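Local coordinates for cytokinin riboside 5'-monophosphate phosphoribohydrolase (Corynebacterium glutamicum, PDB 5ZBL), which is an enzyme of the SLOG clan, built as a dimer of Rossmann-like subunits, each with a parallel beta-sheet flanked by helices, at residues A[75-79]-A[80-84]. Sequence-based numbering, arbitrary orientation.
Sequences ESLMK and GELGH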
loop_
_atom_site.group_PDB
_atom_site.type_symbol
_atom_site.label_atom_id
_atom_site.label_comp_id
_atom_site.label_asym_id
_atom_site.label_seq_id
_atom_site.Cartn_x
_atom_site.Cartn_y
_atom_site.Cartn_z
ATOM N N GLU A 75 7.699 13.814 -13.075
ATOM C CA GLU A 75 8.996 14.342 -13.547
ATOM C C GLU A 75 10.168 13.508 -13.052
ATOM O O GLU A 75 11.049 13.189 -13.847
ATOM C CB GLU A 75 9.221 15.824 -13.160
ATOM C CG GLU A 75 9.119 16.791 -14.324
ATOM C CD GLU A 75 10.214 16.617 -15.348
ATOM O OE1 GLU A 75 11.340 17.102 -15.129
ATOM O OE2 GLU A 75 9.940 16.002 -16.388
ATOM N N SER A 76 10.181 13.168 -11.752
ATOM C CA SER A 76 11.277 12.344 -11.193
ATOM C C SER A 76 11.537 11.101 -12.007
ATOM O O SER A 76 12.602 10.957 -12.577
ATOM C CB SER A 76 11.013 11.950 -9.744
ATOM O OG SER A 76 11.614 12.883 -8.868
ATOM N N LEU A 77 10.542 10.219 -12.092
ATOM C CA LEU A 77 10.663 8.954 -12.861
ATOM C C LEU A 77 10.958 9.208 -14.344
ATOM O O LEU A 77 11.684 8.442 -14.970
ATOM C CB LEU A 77 9.397 8.103 -12.732
ATOM C CG LEU A 77 8.924 7.699 -11.323
ATOM C CD1 LEU A 77 7.572 7.021 -11.415
ATOM C CD2 LEU A 77 9.916 6.797 -10.579
ATOM N N MET A 78 10.421 10.308 -14.884
ATOM C CA MET A 78 10.650 10.713 -16.271
ATOM C C MET A 78 12.091 11.110 -16.542
ATOM O O MET A 78 12.646 10.702 -17.556
ATOM C CB MET A 78 9.742 11.891 -16.656
ATOM C CG MET A 78 9.657 12.148 -18.153
ATOM S SD MET A 78 8.740 10.809 -18.943
ATOM C CE MET A 78 9.321 10.962 -20.642
ATOM N N LYS A 79 12.679 11.933 -15.670
ATOM C CA LYS A 79 14.116 12.256 -15.772
ATOM C C LYS A 79 14.939 10.972 -15.638
ATOM O O LYS A 79 16.067 10.922 -16.118
ATOM C CB LYS A 79 14.584 13.237 -14.674
ATOM C CG LYS A 79 14.374 14.720 -14.933
ATOM C CD LYS A 79 14.223 15.498 -13.618
ATOM C CE LYS A 79 15.083 16.756 -13.556
ATOM N NZ LYS A 79 14.989 17.594 -14.783
ATOM N N GLY A 80 14.392 9.956 -14.963
ATOM C CA GLY A 80 14.992 8.623 -14.948
ATOM C C GLY A 80 15.010 7.816 -16.247
ATOM O O GLY A 80 15.425 6.659 -16.217
ATOM N N GLU A 81 14.552 8.385 -17.371
ATOM C CA GLU A 81 14.463 7.676 -18.674
ATOM C C GLU A 81 13.443 6.483 -18.699
ATOM O O GLU A 81 13.475 5.651 -19.607
ATOM C CB GLU A 81 15.868 7.242 -19.186
ATOM C CG GLU A 81 16.643 8.293 -19.995
ATOM C CD GLU A 81 17.865 7.693 -20.709
ATOM O OE1 GLU A 81 18.904 7.464 -20.045
ATOM O OE2 GLU A 81 17.793 7.439 -21.938
ATOM N N LEU A 82 12.511 6.456 -17.742
ATOM C CA LEU A 82 11.609 5.306 -17.513
ATOM C C LEU A 82 10.242 5.336 -18.257
ATOM O O LEU A 82 9.491 4.349 -18.214
ATOM C CB LEU A 82 11.334 5.182 -16.015
ATOM C CG LEU A 82 12.520 4.745 -15.140
ATOM C CD1 LEU A 82 12.351 5.208 -13.695
ATOM C CD2 LEU A 82 12.665 3.236 -15.204
ATOM N N GLY A 83 9.930 6.444 -18.926
ATOM C CA GLY A 83 8.634 6.634 -19.553
ATOM C C GLY A 83 8.518 5.894 -20.862
ATOM O O GLY A 83 9.472 5.781 -21.595
ATOM N N HIS A 84 7.340 5.370 -21.146
ATOM C CA HIS A 84 7.075 4.706 -22.422
ATOM C C HIS A 84 6.828 5.739 -23.547
ATOM O O HIS A 84 6.111 6.721 -23.350
ATOM C CB HIS A 84 5.856 3.842 -22.228
ATOM C CG HIS A 84 5.553 2.937 -23.370
ATOM N ND1 HIS A 84 5.584 1.567 -23.254
ATOM C CD2 HIS A 84 5.148 3.202 -24.621
ATOM C CE1 HIS A 84 5.188 1.030 -24.384
ATOM N NE2 HIS A 84 4.920 2.003 -25.233
#
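Leu-82 folds back over the last turn of helix 75-79 and rests on Leu-77. Its CB lies 3.4 Å from Leu-77 O. Its chi1 (-69°) sets CG anti to its own carbonyl carbon, and chi2 (156°) then carries CD1 alongside Leu-77, 4.2 Å from Leu-77 CB. The same methyl, CD1, is 3.5 Å from Leu-77 O, so the branch covers both the side-chain base and the carbonyl.

Met-78 makes a looser approach to the backbone of the loop. Its SD lies 4.2 Å from Gly-83 CA.

Two backbone hydrogen bonds hold the turn. Gly-80 N donates to Ser-76 O at 3.1 Å. Glu-81 N donates to Met-78 O at 3.0 Å. Glu-81 takes a positive phi (65°), which turns the chain out of the helix. On the helix itself, Lys-79 NZ and Glu-75 OE1 form a long salt bridge.

Further out, Lys-51 NZ is hydrogen-bonded to Glu-81 O. Met-78 also packs on Leu-90 and Ile-92 of strand 89-93, and Leu-77 on Leu-132 of the second subunit.

The arrangement is a Schellman motif with its characteristic apolar contact, here Leu-77 with Leu-82. It ends the short helix in the crossover from strand 69-74 to its parallel neighbour 89-93, the strand at the edge of the sheet within this chain.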